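Local coordinates for protein alginate lyase, family PL7 (Zobellia galactanivorans, PDB 3ZPY) that cleaves alginate, probably by the beta-elimination usual for polysaccharide lyases, with this chain forming the catalytic domain of a longer protein, at residues T14-S19 with Y30-T35; F60-G65 with P75-R80; G1-S6 with S41-S46; F217-Y222 with V238-L243. All blocks are in the same frame, centred on the assembly; numbering follows the deposited sequence.

Contact 1 (T14-S19 with Y30-T35); sequences TWKINS and YYDDIT. With NA (sodium ion), chain C.
Lys16 lays the carbon chain of its side chain against the turn at Asp32 and Asp33. Its CG lies 3.4 Å from Asp32 O, and CD touches Asp33 CB. Lys16 NZ stays 4.2 Å from Asp32 OD2, too far for a salt bridge. The two nearby carboxylates would probably still favour its positive charge. Ile17 N donates to a water, which donates in turn to Asp33 OD1. Ile17 O takes a hydrogen bond from Ile34 N at 2.9 Å. Ile17 CB and CG2 also pack on Ile34 CG2. Asn18 runs beside Tyr30, both pointing the same way, with Asn18 CB 3.2 Å from Tyr30 OH. Ser19 and Tyr31 form an antiparallel hydrogen-bonded pair. Its shorter bond runs from Tyr31 N to Ser19 O at 2.8 Å. Ile34 CG1 is anti to the backbone N (chi1 -164°) and comes 4.0 Å from Ser19 CB. Ser19 OG bonds to Tyr45 OH. Asp33 OD1 accepts from Thr35 N, an Asx turn, and also from Thr35 OG1. Thr35 O then binds the sodium ion at 2.8 Å, together with Ala37 O, Ile40 O and a water. The contact closes the hairpin of strands 15-21 and 29-31. Strand 76-83 also pairs with strand 15-21, through backbone bonds of Lys16 with Arg80 and Asn18 with Glu78.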
# COMPACT_ATOMS: atom_id res chain seq x y z
N THR A 14 -13.57 3.59 8.98
CA THR A 14 -12.14 3.44 9.31
C THR A 14 -11.18 3.30 8.08
O THR A 14 -9.99 3.60 8.21
CB THR A 14 -11.88 2.29 10.35
OG1 THR A 14 -12.41 1.08 9.81
CG2 THR A 14 -12.55 2.61 11.67
N TRP A 15 -11.69 2.77 6.97
CA TRP A 15 -10.87 2.62 5.75
C TRP A 15 -11.75 2.74 4.52
O TRP A 15 -12.85 2.20 4.48
CB TRP A 15 -10.22 1.25 5.67
CG TRP A 15 -9.27 0.94 6.81
CD1 TRP A 15 -9.59 0.30 8.02
CD2 TRP A 15 -7.84 1.24 6.87
NE1 TRP A 15 -8.49 0.25 8.81
CE2 TRP A 15 -7.40 0.80 8.17
CE3 TRP A 15 -6.91 1.88 6.00
CZ2 TRP A 15 -6.08 0.93 8.56
CZ3 TRP A 15 -5.61 2.01 6.40
CH2 TRP A 15 -5.18 1.53 7.65
N LYS A 16 -11.27 3.49 3.51
CA LYS A 16 -11.88 3.51 2.23
C LYS A 16 -11.14 2.49 1.34
O LYS A 16 -9.91 2.38 1.35
CB LYS A 16 -11.72 4.93 1.64
CG LYS A 16 -12.07 5.09 0.17
CD LYS A 16 -12.15 6.61 -0.21
CE LYS A 16 -13.13 7.52 0.62
NZ LYS A 16 -13.42 9.01 0.30
N ILE A 17 -11.93 1.79 0.51
CA ILE A 17 -11.39 0.73 -0.36
C ILE A 17 -11.22 1.26 -1.78
O ILE A 17 -12.21 1.58 -2.44
CB ILE A 17 -12.32 -0.49 -0.36
CG1 ILE A 17 -12.43 -1.05 1.03
CG2 ILE A 17 -11.71 -1.59 -1.25
CD1 ILE A 17 -13.60 -2.06 1.10
N ASN A 18 -9.91 1.33 -2.19
CA ASN A 18 -9.54 1.66 -3.60
C ASN A 18 -9.50 0.36 -4.42
O ASN A 18 -8.80 -0.57 -4.05
CB ASN A 18 -8.15 2.31 -3.72
CG ASN A 18 -7.87 3.47 -2.80
OD1 ASN A 18 -8.72 4.32 -2.48
ND2 ASN A 18 -6.64 3.56 -2.43
N SER A 19 -10.35 0.19 -5.45
CA SER A 19 -10.37 -1.02 -6.23
C SER A 19 -10.84 -0.76 -7.60
O SER A 19 -11.00 0.43 -8.04
CB SER A 19 -11.19 -2.11 -5.49
OG SER A 19 -10.95 -3.38 -6.04
N TYR A 30 -11.05 2.11 -12.47
CA TYR A 30 -10.66 2.39 -11.11
C TYR A 30 -11.72 3.21 -10.36
O TYR A 30 -12.30 4.18 -10.90
CB TYR A 30 -9.34 3.18 -11.16
CG TYR A 30 -8.76 3.49 -9.79
CD1 TYR A 30 -8.45 2.47 -8.90
CD2 TYR A 30 -8.57 4.78 -9.39
CE1 TYR A 30 -7.96 2.73 -7.64
CE2 TYR A 30 -8.07 5.06 -8.16
CZ TYR A 30 -7.75 4.03 -7.29
OH TYR A 30 -7.27 4.34 -6.05
N TYR A 31 -11.88 2.88 -9.09
CA TYR A 31 -12.68 3.66 -8.14
C TYR A 31 -11.89 3.95 -6.92
O TYR A 31 -11.51 3.03 -6.17
CB TYR A 31 -13.96 2.90 -7.68
CG TYR A 31 -15.01 2.91 -8.74
CD1 TYR A 31 -14.97 2.00 -9.83
CD2 TYR A 31 -16.06 3.82 -8.67
CE1 TYR A 31 -15.95 2.03 -10.82
CE2 TYR A 31 -17.06 3.85 -9.65
CZ TYR A 31 -17.00 2.95 -10.72
OH TYR A 31 -17.96 2.98 -11.71
N ASP A 32 -11.71 5.23 -6.62
CA ASP A 32 -11.09 5.62 -5.37
C ASP A 32 -11.91 5.12 -4.16
O ASP A 32 -11.36 4.77 -3.18
CB ASP A 32 -10.94 7.15 -5.40
CG ASP A 32 -10.50 7.72 -4.10
OD1 ASP A 32 -9.29 7.67 -3.85
OD2 ASP A 32 -11.38 8.21 -3.33
N ASP A 33 -13.24 5.15 -4.29
CA ASP A 33 -14.08 4.49 -3.32
C ASP A 33 -14.95 3.50 -4.09
O ASP A 33 -15.90 3.89 -4.77
CB ASP A 33 -14.93 5.53 -2.57
CG ASP A 33 -15.77 4.87 -1.48
OD1 ASP A 33 -16.00 3.64 -1.58
OD2 ASP A 33 -16.29 5.60 -0.58
N ILE A 34 -14.60 2.21 -3.92
CA ILE A 34 -15.27 1.17 -4.68
C ILE A 34 -16.79 1.11 -4.42
O ILE A 34 -17.56 0.60 -5.23
CB ILE A 34 -14.60 -0.20 -4.42
CG1 ILE A 34 -15.05 -1.20 -5.50
CG2 ILE A 34 -14.94 -0.67 -2.99
CD1 ILE A 34 -14.56 -0.91 -6.91
N THR A 35 -17.18 1.59 -3.25
CA THR A 35 -18.60 1.55 -2.95
C THR A 35 -19.42 2.51 -3.82
O THR A 35 -20.65 2.46 -3.83
CB THR A 35 -18.92 1.76 -1.45
OG1 THR A 35 -18.59 3.08 -1.05
CG2 THR A 35 -18.26 0.77 -0.57
NA NA C . -22.90 1.20 -4.76
O HOH W 1 -14.73 2.23 0.49
O HOH W 2 -24.44 3.46 -3.64

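Contact 2 (F60-G65 with P75-R80); sequences FKCYRG and PRVELR
Phe60 reaches from strand 58-63 across to Val77 and Leu79 of strand 76-83. Its CB begins the contact 3.8 Å from Val77 O. Its CG is anti to the carbonyl carbon (chi1 -62°) and lies 4.0 Å from the same oxygen. CD2 comes closer, 3.4 Å from Val77 O, and also touches Val77 CG1. Farther out, CE2 meets Leu79 CG at 3.9 Å. CZ, at the tip, meets that same carbon. Leu79 CG lies at the edge of the ring, near its plane, and the two side chains cross at about a right angle. Phe51 meets the Phe60 ring edge-to-face.

No hydrogen bond joins the two segments. Their strands sit in the two different sheets of the beta-jelly-roll sandwich of PL7 lyases, so this is packing between sheets. Arg76 to Arg80 probably corresponds to the R-x-E-L-R motif that lines the substrate groove in PL7 relatives. The axes of strands 60-63 and 76-80 approach to 6.3 Å, with an angle of 152° between their directions.

Beyond Phe60, Val77 CG2 touches Lys61 O at 3.5 Å and packs on Cys62 CB. Cys62 SG sits 3.7 Å from Pro75 CB and is also close to Arg76 N. Pro75 CG rests against Tyr63 O. Arg76 and Glu78 point away from strand 58-63. Arg76 NH1 forms a salt bridge to Glu78 OE1 at 3.0 Å. The oxygen lies in the guanidinium plane and is met on its syn side. Lys218 NZ is a second partner of this oxygen.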
# COMPACT_ATOMS: atom_id res chain seq x y z
N PHE A 60 -5.10 -8.62 -1.86
CA PHE A 60 -5.13 -7.44 -2.75
C PHE A 60 -4.36 -7.83 -3.91
O PHE A 60 -3.11 -7.99 -3.85
CB PHE A 60 -4.45 -6.29 -2.02
CG PHE A 60 -5.15 -5.87 -0.73
CD1 PHE A 60 -4.98 -6.63 0.45
CD2 PHE A 60 -5.95 -4.71 -0.69
CE1 PHE A 60 -5.63 -6.23 1.64
CE2 PHE A 60 -6.61 -4.36 0.46
CZ PHE A 60 -6.40 -5.07 1.64
N LYS A 61 -5.09 -7.99 -5.05
CA LYS A 61 -4.48 -8.49 -6.29
C LYS A 61 -4.60 -7.35 -7.37
O LYS A 61 -5.74 -6.89 -7.66
CB LYS A 61 -5.30 -9.78 -6.76
CG LYS A 61 -4.61 -10.50 -7.88
CD LYS A 61 -5.27 -11.83 -8.21
CE LYS A 61 -4.54 -12.59 -9.26
NZ LYS A 61 -5.10 -13.95 -9.39
N CYS A 62 -3.44 -6.94 -7.86
CA CYS A 62 -3.41 -5.82 -8.83
C CYS A 62 -2.53 -6.21 -9.99
O CYS A 62 -1.57 -6.97 -9.83
CB CYS A 62 -2.95 -4.51 -8.07
SG CYS A 62 -3.14 -3.03 -9.05
N TYR A 63 -2.82 -5.67 -11.17
CA TYR A 63 -2.23 -6.19 -12.38
C TYR A 63 -1.46 -5.10 -13.09
O TYR A 63 -1.91 -3.94 -13.11
CB TYR A 63 -3.31 -6.73 -13.38
CG TYR A 63 -4.16 -7.80 -12.76
CD1 TYR A 63 -5.18 -7.46 -11.84
CD2 TYR A 63 -4.01 -9.16 -13.16
CE1 TYR A 63 -5.95 -8.40 -11.21
CE2 TYR A 63 -4.82 -10.14 -12.53
CZ TYR A 63 -5.83 -9.72 -11.64
OH TYR A 63 -6.56 -10.69 -10.98
N ARG A 64 -0.32 -5.47 -13.65
CA ARG A 64 0.42 -4.59 -14.58
C ARG A 64 -0.56 -4.12 -15.65
O ARG A 64 -1.35 -4.91 -16.22
CB ARG A 64 1.47 -5.50 -15.27
CG ARG A 64 2.46 -4.76 -16.21
CD ARG A 64 3.42 -5.80 -16.80
NE ARG A 64 4.61 -5.20 -17.43
CZ ARG A 64 4.79 -5.03 -18.73
NH1 ARG A 64 3.80 -5.20 -19.61
NH2 ARG A 64 5.98 -4.64 -19.18
N GLY A 65 -0.55 -2.79 -15.92
CA GLY A 65 -1.38 -2.25 -17.03
C GLY A 65 -2.88 -2.18 -16.69
O GLY A 65 -3.62 -1.84 -17.58
N PRO A 75 -0.99 1.42 -10.82
CA PRO A 75 -2.33 1.09 -10.28
C PRO A 75 -2.26 0.50 -8.84
O PRO A 75 -1.19 0.08 -8.32
CB PRO A 75 -2.82 -0.04 -11.22
CG PRO A 75 -1.51 -0.77 -11.66
CD PRO A 75 -0.47 0.37 -11.77
N ARG A 76 -3.42 0.45 -8.19
CA ARG A 76 -3.44 -0.10 -6.82
C ARG A 76 -4.76 -0.72 -6.54
O ARG A 76 -5.78 -0.35 -7.16
CB ARG A 76 -3.21 1.03 -5.77
CG ARG A 76 -4.35 2.07 -5.76
CD ARG A 76 -4.01 3.28 -4.90
NE ARG A 76 -3.22 4.27 -5.63
CZ ARG A 76 -2.17 4.94 -5.15
NH1 ARG A 76 -1.76 4.77 -3.88
NH2 ARG A 76 -1.66 5.90 -5.90
N VAL A 77 -4.77 -1.64 -5.56
CA VAL A 77 -5.98 -2.09 -4.89
C VAL A 77 -5.57 -2.03 -3.41
O VAL A 77 -4.62 -2.65 -3.02
CB VAL A 77 -6.33 -3.50 -5.30
CG1 VAL A 77 -7.42 -4.02 -4.37
CG2 VAL A 77 -6.71 -3.61 -6.77
N GLU A 78 -6.19 -1.16 -2.62
CA GLU A 78 -5.56 -0.73 -1.35
C GLU A 78 -6.62 -0.06 -0.45
O GLU A 78 -7.63 0.32 -0.91
CB GLU A 78 -4.37 0.19 -1.74
CG GLU A 78 -3.44 0.67 -0.78
CD GLU A 78 -2.42 1.58 -1.37
OE1 GLU A 78 -2.70 2.58 -1.98
OE2 GLU A 78 -1.35 1.41 -0.89
N LEU A 79 -6.29 0.06 0.84
CA LEU A 79 -7.11 0.81 1.77
C LEU A 79 -6.50 2.15 2.08
O LEU A 79 -5.24 2.26 2.18
CB LEU A 79 -7.21 -0.00 3.08
CG LEU A 79 -7.61 -1.47 2.93
CD1 LEU A 79 -7.69 -2.10 4.32
CD2 LEU A 79 -8.94 -1.57 2.23
N ARG A 80 -7.39 3.14 2.27
CA ARG A 80 -7.03 4.48 2.64
C ARG A 80 -7.57 4.81 4.02
O ARG A 80 -8.77 4.75 4.20
CB ARG A 80 -7.54 5.43 1.53
CG ARG A 80 -7.06 6.90 1.65
CD ARG A 80 -7.95 7.76 2.52
NE ARG A 80 -7.63 9.17 2.22
CZ ARG A 80 -7.24 10.11 3.10
NH1 ARG A 80 -7.08 9.85 4.40
NH2 ARG A 80 -6.98 11.32 2.69

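Contact 3 (G1-S6 with S41-S46); sequences GNSPAS and SYNTYS
Ala5 packs its CB on the ring of Tyr42, 3.8 Å from Tyr42 CE1. The same methyl lies near Asn43 OD1. Beside it, Ser3 OG donates to Asn43 O at 2.8 Å. The donor stands 32° out of the carbonyl plane. Ser3 OG lies between the backbone N and the carbonyl carbon (chi1 72°). In that place it also accepts from Ser6 N at 3.0 Å, with an angle of 156° at the hydrogen. One hydroxyl thus serves the helix and the loop together. An alanine at Ser3 would probably leave Ser6 N without its cap and Asn43 O without this donor, removing one tie between the loop and the helix start. Ser6 OG comes 3.0 Å from Asn43 OD1. Pro4 CD presses on Tyr45 O at 3.3 Å and on Ser46 CB. A water bridges the backbones of the two segments. It accepts from Ala5 N and donates to Tyr42 O and Tyr45 O, the latter at 2.8 Å. Tyr42 OH bonds to Trp15 O, so the loop is tied to strand 15-21 as well. Pro4 also touches Phe51 and Thr53 of strand 51-53. Ser3 is a serine N-cap of the short helix 4-8, here doubled by a bond to a loop carbonyl at the N-terminal end of the chain.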
# COMPACT_ATOMS: atom_id res chain seq x y z
N GLY A 1 -21.15 -13.15 6.31
CA GLY A 1 -20.41 -13.70 7.49
C GLY A 1 -18.95 -13.89 7.12
O GLY A 1 -18.08 -13.98 7.97
N ASN A 2 -18.69 -13.87 5.81
CA ASN A 2 -17.43 -14.28 5.34
C ASN A 2 -16.74 -13.21 4.51
O ASN A 2 -15.81 -13.48 3.80
CB ASN A 2 -17.69 -15.43 4.33
CG ASN A 2 -18.28 -16.62 4.99
OD1 ASN A 2 -17.79 -17.06 6.01
ND2 ASN A 2 -19.36 -17.16 4.38
N SER A 3 -17.24 -11.99 4.59
CA SER A 3 -16.76 -10.97 3.67
C SER A 3 -15.32 -10.54 4.04
O SER A 3 -14.91 -10.54 5.18
CB SER A 3 -17.66 -9.73 3.71
OG SER A 3 -17.48 -9.00 4.90
N PRO A 4 -14.63 -9.98 3.04
CA PRO A 4 -13.28 -9.44 3.33
C PRO A 4 -13.34 -8.37 4.46
O PRO A 4 -12.47 -8.33 5.36
CB PRO A 4 -12.81 -8.92 1.95
CG PRO A 4 -13.55 -9.76 0.96
CD PRO A 4 -14.90 -10.02 1.58
N ALA A 5 -14.32 -7.45 4.39
CA ALA A 5 -14.38 -6.40 5.40
C ALA A 5 -14.58 -6.97 6.81
O ALA A 5 -13.97 -6.53 7.77
CB ALA A 5 -15.48 -5.40 5.03
N SER A 6 -15.40 -8.02 6.90
CA SER A 6 -15.65 -8.70 8.21
C SER A 6 -14.36 -9.43 8.71
O SER A 6 -13.98 -9.29 9.87
CB SER A 6 -16.81 -9.71 8.03
OG SER A 6 -18.03 -9.02 7.97
N SER A 41 -21.55 -2.76 -2.00
CA SER A 41 -21.67 -2.18 -0.65
C SER A 41 -20.52 -2.70 0.20
O SER A 41 -19.97 -3.78 -0.02
CB SER A 41 -22.99 -2.47 -0.01
OG SER A 41 -23.13 -3.86 0.13
N TYR A 42 -20.08 -1.84 1.08
CA TYR A 42 -18.83 -2.01 1.73
C TYR A 42 -18.68 -3.40 2.42
O TYR A 42 -17.65 -4.09 2.19
CB TYR A 42 -18.67 -0.91 2.82
CG TYR A 42 -17.27 -0.83 3.41
CD1 TYR A 42 -16.82 -1.74 4.37
CD2 TYR A 42 -16.42 0.15 2.94
CE1 TYR A 42 -15.53 -1.61 4.90
CE2 TYR A 42 -15.12 0.30 3.45
CZ TYR A 42 -14.65 -0.60 4.41
OH TYR A 42 -13.37 -0.44 4.89
N ASN A 43 -19.68 -3.80 3.26
CA ASN A 43 -19.45 -4.98 4.07
C ASN A 43 -19.69 -6.26 3.30
O ASN A 43 -19.47 -7.30 3.86
CB ASN A 43 -20.30 -4.99 5.35
CG ASN A 43 -19.89 -6.15 6.36
OD1 ASN A 43 -18.68 -6.36 6.70
ND2 ASN A 43 -20.91 -6.89 6.85
N THR A 44 -20.18 -6.22 2.08
CA THR A 44 -20.24 -7.41 1.21
C THR A 44 -19.28 -7.42 0.03
O THR A 44 -19.19 -8.43 -0.67
CB THR A 44 -21.65 -7.70 0.74
OG1 THR A 44 -22.10 -6.60 -0.07
CG2 THR A 44 -22.64 -7.79 1.85
N TYR A 45 -18.55 -6.33 -0.17
CA TYR A 45 -17.69 -6.29 -1.35
C TYR A 45 -16.63 -7.41 -1.39
O TYR A 45 -15.83 -7.54 -0.45
CB TYR A 45 -16.97 -4.93 -1.46
CG TYR A 45 -16.04 -4.85 -2.64
CD1 TYR A 45 -16.46 -5.21 -3.93
CD2 TYR A 45 -14.70 -4.54 -2.45
CE1 TYR A 45 -15.58 -5.14 -5.01
CE2 TYR A 45 -13.81 -4.52 -3.52
CZ TYR A 45 -14.23 -4.86 -4.78
OH TYR A 45 -13.34 -4.81 -5.85
N SER A 46 -16.58 -8.12 -2.53
CA SER A 46 -15.57 -9.13 -2.77
C SER A 46 -15.53 -9.33 -4.28
O SER A 46 -16.58 -9.48 -4.90
CB SER A 46 -15.93 -10.45 -2.03
OG SER A 46 -14.92 -11.42 -2.19
O HOH W 3 -16.07 -6.74 2.20

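Contact 4 (F217-Y222 with V238-L243); sequences FKVGNY and VRIKNL
Val219 meets Leu243 tip to tip in the interior of the beta-jelly-roll sandwich, between its two sheets. Strands 216-219 and 221-223 belong to one sheet, and strand 235-247 to the other. Val219 CG1 comes 4.0 Å from Leu243 CD1. This methyl lies between the backbone N and the carbonyl carbon (chi1 64°). The other methyl, Val219 CG2, meets Ile240 CD1 at 3.6 Å, and the two side chains cross obliquely. Met99 and Trp101 of strand 96-107 also touch Val219, while Phe60 packs on Ile240.

The chain turns a corner at Gly220. At its backbone angles a CB would collide with Val219 O, so glycine fits. Ile240 CD1 also reaches Gly220 N, at 3.7 Å.

Asn221 lies at a slant to Val238. Its CG is anti to the backbone N (chi1 -173°) and lies 3.7 Å from Val238 CG2. Asn221 CB touches that methyl too. The polar end is used across the sandwich, where Asn221 ND2 donates to Phe60 O. A leucine in place of Asn221 would probably leave Phe60 O without this donor, taking away a polar tie between the sheets. Leu119 of strand 117-125 touches both Asn221 and Val238.

The residues from Phe217 to Tyr222 probably make up the FKxGxY part of the YFKxGxY motif of PL7 enzymes, which lines the substrate groove in relatives. No hydrogen bond links the two segments directly. At the corner, Val238 CG1 rests 3.5 Å from Gly220 O.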
# COMPACT_ATOMS: atom_id res chain seq x y z
N PHE A 217 -2.32 6.79 6.67
CA PHE A 217 -1.81 5.51 6.26
C PHE A 217 -2.58 4.95 5.04
O PHE A 217 -3.77 5.22 4.87
CB PHE A 217 -1.99 4.51 7.41
CG PHE A 217 -1.04 4.77 8.54
CD1 PHE A 217 0.34 4.62 8.35
CD2 PHE A 217 -1.52 5.14 9.78
CE1 PHE A 217 1.20 4.81 9.44
CE2 PHE A 217 -0.66 5.33 10.88
CZ PHE A 217 0.69 5.12 10.69
N LYS A 218 -1.85 4.12 4.28
CA LYS A 218 -2.50 3.25 3.24
C LYS A 218 -1.90 1.90 3.37
O LYS A 218 -0.72 1.75 3.74
CB LYS A 218 -2.40 3.76 1.81
CG LYS A 218 -2.76 5.20 1.59
CD LYS A 218 -2.95 5.49 0.09
CE LYS A 218 -4.28 5.05 -0.39
NZ LYS A 218 -4.46 4.83 -1.82
N VAL A 219 -2.69 0.88 2.98
CA VAL A 219 -2.12 -0.48 3.08
C VAL A 219 -2.86 -1.36 2.08
O VAL A 219 -4.08 -1.23 1.89
CB VAL A 219 -2.23 -1.06 4.53
CG1 VAL A 219 -3.70 -1.25 4.97
CG2 VAL A 219 -1.48 -2.34 4.73
N GLY A 220 -2.13 -2.29 1.47
CA GLY A 220 -2.77 -3.04 0.38
C GLY A 220 -1.66 -3.44 -0.62
O GLY A 220 -0.52 -3.84 -0.25
N ASN A 221 -2.02 -3.20 -1.91
CA ASN A 221 -1.12 -3.53 -3.02
C ASN A 221 -1.10 -2.38 -4.03
O ASN A 221 -2.00 -2.26 -4.85
CB ASN A 221 -1.59 -4.83 -3.70
CG ASN A 221 -0.66 -5.33 -4.73
OD1 ASN A 221 0.36 -4.67 -5.03
ND2 ASN A 221 -1.00 -6.47 -5.31
N TYR A 222 -0.01 -1.63 -3.96
CA TYR A 222 0.24 -0.49 -4.89
C TYR A 222 1.37 -0.97 -5.73
O TYR A 222 2.50 -1.01 -5.30
CB TYR A 222 0.58 0.76 -4.03
CG TYR A 222 0.83 2.06 -4.77
CD1 TYR A 222 0.33 2.30 -6.04
CD2 TYR A 222 1.49 3.07 -4.07
CE1 TYR A 222 0.58 3.52 -6.66
CE2 TYR A 222 1.73 4.24 -4.65
CZ TYR A 222 1.25 4.49 -5.94
OH TYR A 222 1.41 5.76 -6.62
N VAL A 238 -0.66 -9.40 -2.56
CA VAL A 238 -0.34 -9.06 -1.18
C VAL A 238 -1.50 -9.61 -0.35
O VAL A 238 -2.68 -9.53 -0.73
CB VAL A 238 -0.24 -7.55 -0.94
CG1 VAL A 238 -0.06 -7.26 0.52
CG2 VAL A 238 0.85 -6.91 -1.80
N ARG A 239 -1.22 -10.21 0.79
CA ARG A 239 -2.29 -10.64 1.67
C ARG A 239 -2.00 -10.12 3.12
O ARG A 239 -0.85 -10.11 3.56
CB ARG A 239 -2.49 -12.16 1.58
CG ARG A 239 -1.35 -13.05 2.03
CD ARG A 239 -1.72 -14.50 1.82
NE ARG A 239 -0.71 -15.41 2.23
CZ ARG A 239 -0.83 -16.72 2.12
NH1 ARG A 239 -1.99 -17.25 1.69
NH2 ARG A 239 0.24 -17.46 2.35
N ILE A 240 -3.08 -9.68 3.80
CA ILE A 240 -2.97 -8.97 5.08
C ILE A 240 -3.93 -9.59 6.10
O ILE A 240 -5.09 -9.96 5.76
CB ILE A 240 -3.23 -7.43 4.87
CG1 ILE A 240 -2.25 -6.89 3.85
CG2 ILE A 240 -3.24 -6.67 6.18
CD1 ILE A 240 -2.48 -5.45 3.34
N LYS A 241 -3.47 -9.57 7.34
CA LYS A 241 -4.39 -9.83 8.46
C LYS A 241 -3.92 -9.01 9.67
O LYS A 241 -2.85 -8.38 9.62
CB LYS A 241 -4.44 -11.31 8.86
CG LYS A 241 -3.16 -11.96 9.28
CD LYS A 241 -3.38 -13.48 9.42
CE LYS A 241 -2.10 -14.10 9.87
NZ LYS A 241 -2.30 -15.56 10.17
N ASN A 242 -4.67 -9.02 10.78
CA ASN A 242 -4.27 -8.40 12.02
C ASN A 242 -3.90 -6.92 11.82
O ASN A 242 -2.79 -6.48 12.24
CB ASN A 242 -3.04 -9.15 12.65
CG ASN A 242 -3.35 -10.55 12.99
OD1 ASN A 242 -4.49 -10.94 13.05
ND2 ASN A 242 -2.28 -11.35 12.99
N LEU A 243 -4.76 -6.18 11.13
CA LEU A 243 -4.55 -4.77 10.79
C LEU A 243 -5.12 -3.91 11.91
O LEU A 243 -6.27 -4.07 12.30
CB LEU A 243 -5.36 -4.48 9.51
CG LEU A 243 -5.33 -3.00 9.05
CD1 LEU A 243 -3.97 -2.39 8.76
CD2 LEU A 243 -6.21 -2.86 7.81

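How the contacts relate
The four contacts lie in one catalytic domain. Contact 3 joins the N-terminus to the loop at 41-46, and contact 1 is nested inside the chain loop it closes. Contacts 2 and 4 follow later. Contacts 1, 2 and 4 share the larger sheet, where strand 76-83 pairs with strands 15-21, 216-219 and 221-223. Contacts 2 and 4 also share the second sheet, through strands 58-63 and 235-247. Their centres are about 10 Å apart, and both bridge the sandwich. The centres of contacts 1 and 2 lie about 11 Å apart. Contact 3 touches only contact 1 among these. In space, contacts 2 and 4 lie in the buried interior, and contact 3 lies at the periphery, near the sodium site.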